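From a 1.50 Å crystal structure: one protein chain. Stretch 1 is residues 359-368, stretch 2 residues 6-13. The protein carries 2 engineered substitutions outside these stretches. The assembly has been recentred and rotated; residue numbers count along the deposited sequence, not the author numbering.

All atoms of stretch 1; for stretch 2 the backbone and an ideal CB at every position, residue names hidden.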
ATOM      1  N   ALA A 359       6.544  -9.149 -14.900  1.00 25.75           N
ATOM      2  CA  ALA A 359       6.401  -7.966 -14.034  1.00 23.79           C
ATOM      3  C   ALA A 359       6.833  -8.289 -12.597  1.00 23.55           C
ATOM      4  O   ALA A 359       7.525  -7.498 -11.952  1.00 27.01           O
ATOM      5  CB  ALA A 359       4.986  -7.436 -14.074  1.00 25.02           C
ATOM      6  N   LYS A 360       6.453  -9.471 -12.114  1.00 26.01           N
ATOM      7  CA  LYS A 360       6.977  -9.958 -10.825  1.00 24.45           C
ATOM      8  C   LYS A 360       8.499  -9.993 -10.794  1.00 29.92           C
ATOM      9  O   LYS A 360       9.100  -9.508  -9.831  1.00 33.53           O
ATOM     10  CB  LYS A 360       6.463 -11.352 -10.499  1.00 23.66           C
ATOM     11  CG  LYS A 360       5.127 -11.348  -9.845  1.00 24.02           C
ATOM     12  CD  LYS A 360       4.817 -12.810  -9.447  1.00 27.35           C
ATOM     13  CE  LYS A 360       3.509 -12.893  -8.695  1.00 28.67           C
ATOM     14  NZ  LYS A 360       3.117 -14.298  -8.456  1.00 28.90           N
ATOM     15  N   GLN A 361       9.097 -10.578 -11.847  1.00 27.05           N
ATOM     16  CA  GLN A 361      10.553 -10.616 -12.021  1.00 28.93           C
ATOM     17  C   GLN A 361      11.187  -9.208 -12.007  1.00 27.57           C
ATOM     18  O   GLN A 361      12.173  -8.995 -11.304  1.00 31.73           O
ATOM     19  CB  GLN A 361      10.956 -11.368 -13.318  1.00 28.15           C
ATOM     20  CG  GLN A 361      10.664 -12.881 -13.264  1.00 35.28           C
ATOM     21  CD  GLN A 361      10.914 -13.603 -14.581  1.00 46.27           C
ATOM     22  OE1 GLN A 361      11.453 -13.035 -15.531  1.00 52.01           O
ATOM     23  NE2 GLN A 361      10.527 -14.882 -14.636  1.00 54.08           N
ATOM     24  N   ASN A 362      10.603  -8.259 -12.751  1.00 26.77           N
ATOM     25  CA  ASN A 362      11.214  -6.955 -12.958  1.00 26.91           C
ATOM     26  C   ASN A 362      11.110  -6.166 -11.686  1.00 24.91           C
ATOM     27  O   ASN A 362      12.079  -5.501 -11.275  1.00 28.97           O
ATOM     28  CB  ASN A 362      10.552  -6.204 -14.125  1.00 30.31           C
ATOM     29  CG  ASN A 362      10.853  -6.835 -15.488  1.00 37.65           C
ATOM     30  OD1 ASN A 362      11.923  -7.432 -15.704  1.00 45.46           O
ATOM     31  ND2 ASN A 362       9.915  -6.689 -16.425  1.00 39.16           N
ATOM     32  N   ILE A 363       9.943  -6.249 -11.047  1.00 24.02           N
ATOM     33  CA  ILE A 363       9.729  -5.516  -9.793  1.00 27.20           C
ATOM     34  C   ILE A 363      10.733  -5.947  -8.737  1.00 24.59           C
ATOM     35  O   ILE A 363      11.344  -5.084  -8.084  1.00 27.18           O
ATOM     36  CB  ILE A 363       8.299  -5.674  -9.277  1.00 26.33           C
ATOM     37  CG1 ILE A 363       7.349  -4.925 -10.211  1.00 25.10           C
ATOM     38  CG2 ILE A 363       8.177  -5.255  -7.800  1.00 24.19           C
ATOM     39  CD1 ILE A 363       5.878  -5.151  -9.960  1.00 26.45           C
ATOM     40  N   ILE A 364      10.929  -7.264  -8.588  1.00 26.29           N
ATOM     41  CA  ILE A 364      11.873  -7.806  -7.608  1.00 23.77           C
ATOM     42  C   ILE A 364      13.314  -7.442  -7.977  1.00 26.56           C
ATOM     43  O   ILE A 364      14.075  -6.949  -7.130  1.00 28.88           O
ATOM     44  CB  ILE A 364      11.680  -9.330  -7.421  1.00 26.81           C
ATOM     45  CG1 ILE A 364      10.560  -9.611  -6.417  1.00 36.74           C
ATOM     46  CG2 ILE A 364      12.947  -9.999  -6.874  1.00 35.72           C
ATOM     47  CD1 ILE A 364       9.254  -8.872  -6.600  1.00 38.92           C
ATOM     48  N   ARG A 365      13.660  -7.619  -9.249  1.00 28.00           N
ATOM     49  CA  ARG A 365      15.020  -7.381  -9.717  1.00 30.22           C
ATOM     50  C   ARG A 365      15.432  -5.912  -9.548  1.00 26.87           C
ATOM     51  O   ARG A 365      16.555  -5.648  -9.186  1.00 32.87           O
ATOM     52  CB  ARG A 365      15.178  -7.809 -11.184  1.00 35.33           C
ATOM     53  CG  ARG A 365      16.621  -7.834 -11.654  1.00 43.10           C
ATOM     54  CD  ARG A 365      16.739  -8.148 -13.136  1.00 51.33           C
ATOM     55  NE  ARG A 365      16.075  -7.120 -13.948  1.00 60.53           N
ATOM     56  CZ  ARG A 365      14.912  -7.253 -14.600  1.00 63.81           C
ATOM     57  NH1 ARG A 365      14.211  -8.396 -14.595  1.00 62.17           N
ATOM     58  NH2 ARG A 365      14.439  -6.210 -15.285  1.00 68.49           N
ATOM     59  N   ASN A 366      14.489  -4.992  -9.776  1.00 26.98           N
ATOM     60  CA  ASN A 366      14.714  -3.541  -9.642  1.00 27.53           C
ATOM     61  C   ASN A 366      14.619  -3.049  -8.206  1.00 25.93           C
ATOM     62  O   ASN A 366      14.744  -1.857  -7.975  1.00 30.90           O
ATOM     63  CB  ASN A 366      13.705  -2.757 -10.507  1.00 32.48           C
ATOM     64  CG  ASN A 366      13.944  -2.913 -12.005  1.00 35.67           C
ATOM     65  OD1 ASN A 366      15.025  -3.268 -12.441  1.00 39.14           O
ATOM     66  ND2 ASN A 366      12.926  -2.596 -12.803  1.00 36.51           N
ATOM     67  N   LEU A 367      14.378  -3.942  -7.245  1.00 29.00           N
ATOM     68  CA  LEU A 367      14.190  -3.579  -5.848  1.00 26.94           C
ATOM     69  C   LEU A 367      13.016  -2.618  -5.636  1.00 22.75           C
ATOM     70  O   LEU A 367      13.037  -1.797  -4.731  1.00 27.08           O
ATOM     71  CB  LEU A 367      15.492  -2.990  -5.275  1.00 28.33           C
ATOM     72  CG  LEU A 367      16.737  -3.845  -5.443  1.00 29.80           C
ATOM     73  CD1 LEU A 367      17.881  -3.240  -4.656  1.00 35.86           C
ATOM     74  CD2 LEU A 367      16.532  -5.280  -4.987  1.00 30.91           C
ATOM     75  N   ASP A 368      11.979  -2.757  -6.456  1.00 22.45           N
ATOM     76  CA  ASP A 368      10.740  -1.983  -6.326  1.00 25.16           C
ATOM     77  C   ASP A 368       9.662  -2.673  -5.513  1.00 22.80           C
ATOM     78  O   ASP A 368       8.584  -2.116  -5.291  1.00 23.88           O
ATOM     79  CB  ASP A 368      10.220  -1.599  -7.697  1.00 23.74           C
ATOM     80  CG  ASP A 368      11.054  -0.495  -8.346  1.00 30.35           C
ATOM     81  OD1 ASP A 368      11.630   0.315  -7.609  1.00 42.23           O
ATOM     82  OD2 ASP A 368      11.159  -0.473  -9.572  1.00 42.52           O
ATOM     83  N   UNK A   6      -1.169 -18.353  -1.080  1.00 40.04           N
ATOM     84  CA  UNK A   6      -1.257 -17.343  -2.131  1.00 35.49           C
ATOM     85  C   UNK A   6       0.028 -16.437  -2.148  1.00 33.82           C
ATOM     86  O   UNK A   6       0.474 -16.015  -1.099  1.00 34.45           O
ATOM     87  CB  UNK A   6      -2.513 -16.494  -1.922  1.00 35.49           C
ATOM     88  N   UNK A   7       0.645 -16.253  -3.320  1.00 31.31           N
ATOM     89  CA  UNK A   7       1.810 -15.405  -3.461  1.00 27.98           C
ATOM     90  C   UNK A   7       1.276 -14.001  -3.844  1.00 28.92           C
ATOM     91  O   UNK A   7       0.404 -13.873  -4.700  1.00 33.18           O
ATOM     92  CB  UNK A   7       2.787 -15.959  -4.500  1.00 27.98           C
ATOM     93  N   UNK A   8       1.764 -12.990  -3.140  1.00 23.98           N
ATOM     94  CA  UNK A   8       1.435 -11.580  -3.414  1.00 21.40           C
ATOM     95  C   UNK A   8       2.700 -10.908  -3.891  1.00 22.52           C
ATOM     96  O   UNK A   8       3.814 -11.326  -3.527  1.00 26.39           O
ATOM     97  CB  UNK A   8       0.867 -10.872  -2.183  1.00 21.40           C
ATOM     98  N   UNK A   9       2.537  -9.796  -4.635  1.00 22.22           N
ATOM     99  CA  UNK A   9       3.663  -8.940  -4.960  1.00 20.93           C
ATOM    100  C   UNK A   9       3.463  -7.685  -4.109  1.00 19.40           C
ATOM    101  O   UNK A   9       2.387  -7.139  -4.090  1.00 22.19           O
ATOM    102  CB  UNK A   9       3.745  -8.627  -6.455  1.00 20.93           C
ATOM    103  N   UNK A  10       4.424  -7.424  -3.263  1.00 20.88           N
ATOM    104  CA  UNK A  10       4.460  -6.165  -2.505  1.00 19.40           C
ATOM    105  C   UNK A  10       5.234  -5.122  -3.297  1.00 22.71           C
ATOM    106  O   UNK A  10       6.323  -5.368  -3.784  1.00 26.76           O
ATOM    107  CB  UNK A  10       5.092  -6.368  -1.126  1.00 19.40           C
ATOM    108  N   UNK A  11       4.617  -3.951  -3.434  1.00 19.81           N
ATOM    109  CA  UNK A  11       5.214  -2.820  -4.151  1.00 20.78           C
ATOM    110  C   UNK A  11       5.564  -1.772  -3.110  1.00 17.85           C
ATOM    111  O   UNK A  11       4.780  -1.499  -2.217  1.00 20.57           O
ATOM    112  CB  UNK A  11       4.273  -2.256  -5.217  1.00 20.78           C
ATOM    113  N   UNK A  12       6.779  -1.205  -3.273  1.00 19.21           N
ATOM    114  CA  UNK A  12       7.228  -0.097  -2.410  1.00 18.17           C
ATOM    115  C   UNK A  12       6.494   1.175  -2.781  1.00 17.20           C
ATOM    116  O   UNK A  12       6.625   1.639  -3.882  1.00 20.47           O
ATOM    117  CB  UNK A  12       8.739   0.114  -2.524  1.00 18.17           C
ATOM    118  N   UNK A  13       5.661   1.629  -1.876  1.00 18.10           N
ATOM    119  CA  UNK A  13       4.866   2.827  -2.086  1.00 16.66           C
ATOM    120  C   UNK A  13       5.489   3.922  -1.192  1.00 16.68           C
ATOM    121  O   UNK A  13       5.269   3.982  -0.008  1.00 20.52           O
ATOM    122  CB  UNK A  13       3.390   2.589  -1.762  1.00 16.66           C
TER

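Position 6 lies beyond the reach of stretch 1: nothing comes within 5.5 Å of its ideal CB, so the helix sets no requirement and many side chains would do. It is Gln 6, whose NE2 donates to the backbone O of position 7 at 3.2 Å.

At position 7 the CA-to-CB bond points toward the helix, and the ideal CB sits 4.3 Å from NZ of Lys 360. An extended lysine ending here offers a positive charge, which an acid would answer best, though a neutral acceptor such as glutamine could also serve. The residue is Glu 7. With chi1 and chi2 both t, it carries its carboxylate alongside the amine, and OE2 meets Lys 360 NZ at 2.8 Å in a hydrogen-bonded salt bridge. A water also links the two residues, accepting from Lys 360 NZ at 2.9 Å and donating to the backbone O of Glu 7 at 2.5 Å.

Strand alternation turns position 8 away, leaving its choice to other surroundings; it is Tyr 8.

Position 9 points back toward stretch 1. Its ideal CB is 4.6 Å from CG of Lys 360 and 5.4 Å from CD1 of Ile 363, so the space is short and lined largely by aliphatic carbon. A small or beta-branched residue such as valine, threonine or alanine would suit it. Thr 9 fills it with both branches: OG1 packs 3.3 Å from Lys 360 CG, while CG2 lies 4.2 Å from Ile 363 CG2 and 4.4 Å from Ile 364 CD1.

The CB of position 10 points sideways with no close neighbour in stretch 1, which therefore says little about it. Leu 10 sends its end away from the helix.

Position 11 also points sideways, its ideal CB 4.3 Å from the O of Asp 368. The end of Ile 363 nearby favours an aliphatic chain, and beta branching suits the extended backbone. Ile 11 reaches that end, CD1 to Ile 363 CD1 at 4.5 Å, a loose apolar contact.

At position 12 the backbone itself is engaged: N donates to Asp 368 O at 2.9 Å, nearly straight at 177°. The CB points toward the turn after the helix, where Leu 367, with its positive phi in a Schellman motif, presents its O 5.2 Å from the ideal CB of position 12. A long donor, lysine or arginine, could exploit it. Lys 12, extended beyond its m chi1, brings NZ to Leu 367 O at 2.7 Å, so one residue ties down two successive carbonyls.

Position 13 turns away again, unconstrained by stretch 1; it is Ile 13.

Stretch 2, residues 6-13: QEYTLIKI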
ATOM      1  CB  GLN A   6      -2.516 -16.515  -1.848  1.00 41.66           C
ATOM      2  CG  GLN A   6      -2.870 -15.442  -2.849  1.00 44.70           C
ATOM      3  CD  GLN A   6      -3.053 -15.983  -4.248  1.00 43.80           C
ATOM      4  OE1 GLN A   6      -4.136 -16.450  -4.601  1.00 58.71           O
ATOM      5  NE2 GLN A   6      -1.987 -15.927  -5.056  1.00 38.24           N
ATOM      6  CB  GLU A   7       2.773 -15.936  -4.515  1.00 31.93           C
ATOM      7  CG  GLU A   7       3.966 -15.029  -4.735  1.00 32.53           C
ATOM      8  CD  GLU A   7       5.053 -15.644  -5.579  1.00 32.89           C
ATOM      9  OE1 GLU A   7       5.821 -16.459  -5.036  1.00 48.25           O
ATOM     10  OE2 GLU A   7       5.150 -15.309  -6.798  1.00 37.42           O
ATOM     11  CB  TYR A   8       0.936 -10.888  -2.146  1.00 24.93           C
ATOM     12  CG  TYR A   8      -0.344 -11.462  -1.589  1.00 22.41           C
ATOM     13  CD1 TYR A   8      -0.310 -12.618  -0.769  1.00 26.57           C
ATOM     14  CD2 TYR A   8      -1.577 -10.988  -1.974  1.00 23.35           C
ATOM     15  CE1 TYR A   8      -1.487 -13.159  -0.285  1.00 27.76           C
ATOM     16  CE2 TYR A   8      -2.761 -11.503  -1.489  1.00 22.61           C
ATOM     17  CZ  TYR A   8      -2.696 -12.641  -0.666  1.00 26.68           C
ATOM     18  OH  TYR A   8      -3.878 -13.114  -0.206  1.00 30.74           O
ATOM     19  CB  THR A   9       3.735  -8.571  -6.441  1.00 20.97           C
ATOM     20  OG1 THR A   9       3.789  -9.744  -7.232  1.00 23.76           O
ATOM     21  CG2 THR A   9       4.995  -7.757  -6.714  1.00 24.23           C
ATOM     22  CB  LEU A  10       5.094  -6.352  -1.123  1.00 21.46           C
ATOM     23  CG  LEU A  10       4.571  -7.507  -0.267  1.00 21.79           C
ATOM     24  CD1 LEU A  10       5.231  -7.458   1.097  1.00 21.22           C
ATOM     25  CD2 LEU A  10       3.062  -7.505  -0.189  1.00 23.40           C
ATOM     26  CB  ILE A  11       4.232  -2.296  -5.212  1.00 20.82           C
ATOM     27  CG1 ILE A  11       3.960  -3.416  -6.264  1.00 25.69           C
ATOM     28  CG2 ILE A  11       4.765  -1.043  -5.908  1.00 22.67           C
ATOM     29  CD1 ILE A  11       2.920  -3.083  -7.300  1.00 29.11           C
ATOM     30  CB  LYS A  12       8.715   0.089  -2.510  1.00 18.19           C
ATOM     31  CG  LYS A  12       9.499  -1.031  -1.840  1.00 19.82           C
ATOM     32  CD  LYS A  12      10.956  -0.971  -2.152  1.00 19.56           C
ATOM     33  CE  LYS A  12      11.793  -2.058  -1.527  1.00 23.18           C
ATOM     34  NZ  LYS A  12      13.174  -1.923  -2.008  1.00 26.58           N
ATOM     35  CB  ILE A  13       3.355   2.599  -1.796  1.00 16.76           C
ATOM     36  CG1 ILE A  13       2.757   1.590  -2.776  1.00 17.75           C
ATOM     37  CG2 ILE A  13       2.568   3.890  -1.897  1.00 18.67           C
ATOM     38  CD1 ILE A  13       1.319   1.212  -2.471  1.00 20.61           C
TER
HETATM   39  O   HOH W   1       0.759 -13.332  -7.135  1.00 45.89           O
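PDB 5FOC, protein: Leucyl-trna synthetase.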